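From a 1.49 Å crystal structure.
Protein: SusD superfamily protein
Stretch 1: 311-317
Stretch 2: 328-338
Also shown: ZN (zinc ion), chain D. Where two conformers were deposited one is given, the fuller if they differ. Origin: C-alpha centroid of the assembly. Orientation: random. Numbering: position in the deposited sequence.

Stretch 1 (311-317) CLTKESV
Stretch 2 328-338: AMHEKVYLAKF

How do the two backbones run against each other? They form a short antiparallel ladder, with strand 313-314 beside strand 334-335. Thr313 and Leu335 make the non-hydrogen-bonded pair, CA to CA 5.1 Å, and Lys314 and Tyr334 the hydrogen-bonded pair, CA to CA 5.0 Å. Before its strand, stretch 1 leaves a 3-10 segment at Cys311 and Leu312 (Leu312 phi/psi -94/1), then extends through Thr313 (-109/125) and Lys314 (-130/145). Stretch 2 enters through a type I turn from Ala328 to Glu331, closed by Glu331 N to Ala328 O at 2.9 Å, and is extended at Tyr334 (-100/126) and Leu335 (-86/127) before Ala336 leaves the extended conformation (-107/25).

Which backbone bonds hold this register? Lys314 and Tyr334 bond reciprocally: Lys314 N donates to Tyr334 O at 2.9 Å, and Tyr334 N to Lys314 O at 2.9 Å. Two residues along each chain, Ala336 N donates to Leu312 O at 2.8 Å. Carbonyls also receive CA-H contacts, Leu335 CA to Leu312 O at 3.4 Å and Thr313 CA to Tyr334 O at 3.5 Å, as expected where antiparallel strands lie close. Past the ladder, Glu315 CA approaches Glu331 O at 3.6 Å.

What do the side chains contribute on each face? Thr313 (chi1 p) and Leu335 (t, p) share one face; there Leu335 CD1 lies 4.3 Å from Leu312 CB, an apolar contact. Leu312 (m, t) also reaches stretch 2 with its tip, CD1 meeting the aliphatic Lys337 CE at 3.6 Å. Lys314 and Tyr334 share the other face, where Lys314 CG packs on Ala336 CB at 3.8 Å. The m, m, t, t rotamer of Lys314 folds its amine back along its own stretch, giving a weak hydrogen bond from NZ to Cys311 O at 2.9 Å. Tyr334 (chi1 m, chi2 81°) extends its ring to Ser316, with CE1 3.5 Å from Ser316 CB.

What ties the ends together beyond the strands? Zinc bridges them: Glu315 OE2 binds ZN at 1.9 Å and His330 ND1 binds ZN at 2.0 Å, with one further ligand atom from elsewhere in the structure. Glu315 extends as t, t with chi3 -16°, while His330 adopts m with chi2 -85°. Their OE2 and ND1 atoms sit 3.0 Å apart because both coordinate the metal. A water adds a second bridge, accepting from Ser316 N at 2.9 Å and donating to Met329 O and Glu331 O, its oxygen 2.8 Å from each.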

ATOM      1  N   CYS A 311      -3.073   6.619  20.606  1.00  8.02           N
ATOM      2  CA  CYS A 311      -3.734   5.381  21.033  0.70  7.66           C
ATOM      3  C   CYS A 311      -3.207   4.141  20.330  1.00  8.11           C
ATOM      4  O   CYS A 311      -3.436   3.041  20.782  1.00  8.86           O
ATOM      5  CB  CYS A 311      -5.255   5.465  20.776  0.70  7.84           C
ATOM      6  SG  CYS A 311      -5.840   5.340  19.050  0.70  8.90           S
ATOM      7  N   LEU A 312      -2.575   4.320  19.172  1.00  7.21           N
ATOM      8  CA  LEU A 312      -2.078   3.206  18.359  1.00  7.95           C
ATOM      9  C   LEU A 312      -0.623   2.842  18.630  1.00  7.63           C
ATOM     10  O   LEU A 312      -0.097   1.946  17.986  1.00  8.21           O
ATOM     11  CB  LEU A 312      -2.200   3.581  16.876  1.00  8.13           C
ATOM     12  CG  LEU A 312      -3.633   3.709  16.372  1.00 12.07           C
ATOM     13  CD1 LEU A 312      -3.618   4.308  14.971  1.00 14.08           C
ATOM     14  CD2 LEU A 312      -4.388   2.405  16.425  1.00 14.53           C
ATOM     15  N   THR A 313       0.034   3.535  19.561  1.00  6.35           N
ATOM     16  CA  THR A 313       1.435   3.256  19.919  1.00  6.57           C
ATOM     17  C   THR A 313       1.461   2.632  21.328  1.00  7.16           C
ATOM     18  O   THR A 313       0.949   3.208  22.287  1.00  8.49           O
ATOM     19  CB  THR A 313       2.291   4.544  19.878  1.00  6.76           C
ATOM     20  OG1 THR A 313       1.856   5.452  20.895  1.00  7.43           O
ATOM     21  CG2 THR A 313       2.160   5.226  18.506  1.00  7.18           C
ATOM     22  N   LYS A 314       2.069   1.455  21.449  1.00  6.47           N
ATOM     23  CA  LYS A 314       2.032   0.652  22.651  0.50  6.52           C
ATOM     24  C   LYS A 314       3.454   0.214  23.042  1.00  5.70           C
ATOM     25  O   LYS A 314       4.250  -0.128  22.179  1.00  4.92           O
ATOM     26  CB  LYS A 314       1.198  -0.603  22.370  0.50  6.97           C
ATOM     27  CG  LYS A 314      -0.190  -0.331  21.825  0.50  9.02           C
ATOM     28  CD  LYS A 314      -1.007   0.445  22.843  0.50  8.92           C
ATOM     29  CE  LYS A 314      -2.443   0.666  22.391  0.50 10.14           C
ATOM     30  NZ  LYS A 314      -3.171   1.649  23.279  0.50 11.82           N
ATOM     31  N   GLU A 315       3.718   0.134  24.335  1.00  5.63           N
ATOM     32  CA  GLU A 315       4.942  -0.406  24.832  1.00  7.44           C
ATOM     33  C   GLU A 315       4.854  -1.951  24.730  1.00  7.01           C
ATOM     34  O   GLU A 315       3.772  -2.505  24.717  1.00  6.02           O
ATOM     35  CB  GLU A 315       5.025  -0.007  26.285  1.00  9.53           C
ATOM     36  CG  GLU A 315       6.294  -0.259  26.868  1.00 11.41           C
ATOM     37  CD  GLU A 315       6.407  -0.082  28.391  1.00  8.03           C
ATOM     38  OE1 GLU A 315       5.573   0.543  29.167  1.00  9.85           O
ATOM     39  OE2 GLU A 315       7.470  -0.599  28.787  1.00  3.90           O
ATOM     40  N   SER A 316       5.998  -2.615  24.665  1.00  5.31           N
ATOM     41  CA  SER A 316       6.062  -4.078  24.731  1.00  5.04           C
ATOM     42  C   SER A 316       5.284  -4.643  25.914  1.00  4.47           C
ATOM     43  O   SER A 316       5.438  -4.221  27.058  1.00  4.73           O
ATOM     44  CB  SER A 316       7.519  -4.513  24.882  1.00  6.20           C
ATOM     45  OG  SER A 316       7.644  -5.916  25.065  1.00  6.05           O
ATOM     46  N   VAL A 317       4.468  -5.658  25.627  1.00  4.72           N
ATOM     47  CA  VAL A 317       3.754  -6.352  26.689  1.00  4.33           C
ATOM     48  C   VAL A 317       4.718  -7.201  27.549  1.00  4.08           C
ATOM     49  O   VAL A 317       4.410  -7.563  28.685  1.00  4.72           O
ATOM     50  CB  VAL A 317       2.567  -7.234  26.173  1.00  5.53           C
ATOM     51  CG1 VAL A 317       1.516  -6.388  25.451  1.00  8.17           C
ATOM     52  CG2 VAL A 317       3.071  -8.361  25.257  1.00  6.93           C
ATOM     53  N   ALA A 328      14.986   1.447  22.881  1.00  6.23           N
ATOM     54  CA  ALA A 328      13.543   1.307  22.661  1.00  5.88           C
ATOM     55  C   ALA A 328      12.830   0.512  23.766  1.00  5.56           C
ATOM     56  O   ALA A 328      11.614   0.404  23.695  1.00  5.02           O
ATOM     57  CB  ALA A 328      13.277   0.602  21.316  1.00  5.80           C
HETATM   58  N   MSE A 329      13.582  -0.034  24.716  1.00  4.99           N
HETATM   59  CA  MSE A 329      13.054  -1.041  25.677  1.00  4.68           C
HETATM   60  C   MSE A 329      11.663  -0.704  26.217  1.00  6.17           C
HETATM   61  O   MSE A 329      10.720  -1.590  26.165  1.00  5.40           O
HETATM   62  CB  MSE A 329      14.021  -1.251  26.824  1.00  5.29           C
HETATM   63  CG  MSE A 329      13.559  -2.311  27.828  1.00  7.12           C
HETATM   64 SE   MSE A 329      14.798  -2.697  29.225  0.75  5.98          SE
HETATM   65  CE  MSE A 329      15.806  -4.034  28.316  1.00 12.01           C
ATOM     66  N   HIS A 330      11.494   0.520  26.728  1.00  4.67           N
ATOM     67  CA  HIS A 330      10.220   0.948  27.351  1.00  4.48           C
ATOM     68  C   HIS A 330       9.479   2.010  26.462  1.00  5.79           C
ATOM     69  O   HIS A 330       8.508   2.642  26.939  1.00  7.57           O
ATOM     70  CB  HIS A 330      10.398   1.371  28.808  1.00  4.64           C
ATOM     71  CG  HIS A 330      10.924   0.264  29.664  1.00  3.49           C
ATOM     72  ND1 HIS A 330      10.117  -0.706  30.255  1.00  3.35           N
ATOM     73  CD2 HIS A 330      12.196  -0.029  30.017  1.00  5.74           C
ATOM     74  CE1 HIS A 330      10.897  -1.554  30.907  1.00  6.75           C
ATOM     75  NE2 HIS A 330      12.151  -1.154  30.798  1.00  5.92           N
ATOM     76  N   GLU A 331       9.887   2.167  25.220  1.00  5.49           N
ATOM     77  CA  GLU A 331       9.208   3.096  24.366  1.00  5.99           C
ATOM     78  C   GLU A 331       7.970   2.500  23.693  1.00  5.28           C
ATOM     79  O   GLU A 331       7.843   1.286  23.564  1.00  5.24           O
ATOM     80  CB  GLU A 331      10.209   3.628  23.326  1.00  6.63           C
ATOM     81  CG  GLU A 331      11.402   4.337  23.927  1.00  8.24           C
ATOM     82  CD  GLU A 331      11.002   5.550  24.693  1.00 17.49           C
ATOM     83  OE1 GLU A 331      10.205   6.348  24.138  1.00 19.20           O
ATOM     84  OE2 GLU A 331      11.447   5.626  25.853  1.00 22.66           O
ATOM     85  N   LYS A 332       7.045   3.341  23.273  1.00  5.50           N
ATOM     86  CA  LYS A 332       5.803   2.888  22.677  1.00  5.91           C
ATOM     87  C   LYS A 332       5.978   2.569  21.192  1.00  6.37           C
ATOM     88  O   LYS A 332       5.397   3.218  20.315  1.00  6.56           O
ATOM     89  CB  LYS A 332       4.704   3.910  22.943  1.00  6.38           C
ATOM     90  CG  LYS A 332       4.392   4.065  24.385  1.00  7.60           C
ATOM     91  CD  LYS A 332       3.234   5.041  24.622  1.00 10.77           C
ATOM     92  CE  LYS A 332       2.944   5.213  26.113  1.00 14.70           C
ATOM     93  NZ  LYS A 332       1.634   5.949  26.253  1.00 20.34           N
ATOM     94  N   VAL A 333       6.779   1.534  20.921  1.00  4.95           N
ATOM     95  CA  VAL A 333       7.202   1.242  19.561  1.00  5.58           C
ATOM     96  C   VAL A 333       6.377   0.166  18.857  1.00  6.14           C
ATOM     97  O   VAL A 333       6.663  -0.152  17.720  1.00  6.35           O
ATOM     98  CB  VAL A 333       8.696   0.844  19.532  1.00  5.13           C
ATOM     99  CG1 VAL A 333       9.552   2.008  20.078  1.00  5.60           C
ATOM    100  CG2 VAL A 333       8.975  -0.502  20.292  1.00  6.22           C
ATOM    101  N   TYR A 334       5.297  -0.324  19.474  1.00  5.82           N
ATOM    102  CA  TYR A 334       4.457  -1.314  18.799  1.00  6.10           C
ATOM    103  C   TYR A 334       3.232  -0.618  18.214  1.00  6.52           C
ATOM    104  O   TYR A 334       2.569   0.145  18.924  1.00  6.90           O
ATOM    105  CB  TYR A 334       4.044  -2.432  19.774  1.00  5.46           C
ATOM    106  CG  TYR A 334       5.237  -3.265  20.191  1.00  6.06           C
ATOM    107  CD1 TYR A 334       6.068  -2.837  21.160  1.00  3.98           C
ATOM    108  CD2 TYR A 334       5.547  -4.483  19.561  1.00  5.74           C
ATOM    109  CE1 TYR A 334       7.190  -3.543  21.532  1.00  4.71           C
ATOM    110  CE2 TYR A 334       6.685  -5.210  19.931  1.00  5.93           C
ATOM    111  CZ  TYR A 334       7.471  -4.760  20.943  1.00  5.74           C
ATOM    112  OH  TYR A 334       8.591  -5.463  21.370  1.00  8.24           O
ATOM    113  N   LEU A 335       2.996  -0.810  16.921  1.00  6.63           N
ATOM    114  CA  LEU A 335       1.856  -0.224  16.232  1.00  6.80           C
ATOM    115  C   LEU A 335       0.659  -1.137  16.407  1.00  7.01           C
ATOM    116  O   LEU A 335       0.765  -2.326  16.069  1.00  7.78           O
ATOM    117  CB  LEU A 335       2.197  -0.066  14.744  1.00  7.70           C
ATOM    118  CG  LEU A 335       1.108   0.586  13.890  1.00  7.94           C
ATOM    119  CD1 LEU A 335       0.853   1.999  14.359  1.00  8.46           C
ATOM    120  CD2 LEU A 335       1.436   0.500  12.383  1.00  8.73           C
ATOM    121  N   ALA A 336      -0.468  -0.615  16.871  1.00  6.91           N
ATOM    122  CA  ALA A 336      -1.644  -1.438  17.220  1.00  6.96           C
ATOM    123  C   ALA A 336      -2.798  -1.305  16.202  1.00  6.40           C
ATOM    124  O   ALA A 336      -3.947  -1.501  16.553  1.00  7.16           O
ATOM    125  CB  ALA A 336      -2.126  -1.101  18.635  1.00  8.01           C
ATOM    126  N   LYS A 337      -2.502  -0.957  14.960  1.00  6.71           N
ATOM    127  CA  LYS A 337      -3.530  -0.811  13.939  1.00  6.98           C
ATOM    128  C   LYS A 337      -4.208  -2.121  13.518  1.00  7.06           C
ATOM    129  O   LYS A 337      -5.315  -2.072  13.037  1.00  6.92           O
ATOM    130  CB  LYS A 337      -2.992  -0.138  12.678  1.00  9.10           C
ATOM    131  CG  LYS A 337      -2.954   1.336  12.768  1.00 10.94           C
ATOM    132  CD  LYS A 337      -2.668   1.961  11.409  1.00 10.20           C
ATOM    133  CE  LYS A 337      -2.764   3.452  11.571  1.00  9.81           C
ATOM    134  NZ  LYS A 337      -2.348   4.207  10.388  1.00  8.24           N
ATOM    135  N   PHE A 338      -3.538  -3.267  13.668  1.00  6.80           N
ATOM    136  CA  PHE A 338      -4.053  -4.529  13.118  1.00  7.02           C
ATOM    137  C   PHE A 338      -4.117  -5.610  14.197  1.00  7.18           C
ATOM    138  O   PHE A 338      -3.453  -6.652  14.117  1.00  7.75           O
ATOM    139  CB  PHE A 338      -3.166  -4.960  11.937  1.00  6.54           C
ATOM    140  CG  PHE A 338      -2.849  -3.836  10.996  1.00  7.13           C
ATOM    141  CD1 PHE A 338      -3.872  -3.149  10.358  1.00  6.41           C
ATOM    142  CD2 PHE A 338      -1.526  -3.386  10.819  1.00  8.37           C
ATOM    143  CE1 PHE A 338      -3.584  -2.053   9.498  1.00  9.54           C
ATOM    144  CE2 PHE A 338      -1.239  -2.289   9.962  1.00  9.75           C
ATOM    145  CZ  PHE A 338      -2.287  -1.628   9.312  1.00  9.03           C
TER
HETATM  146 ZN    ZN D   3       8.183  -0.724  30.599  0.80 10.08          ZN
HETATM  147  O   HOH W   1       8.561  -1.256  24.423  1.00  5.15           O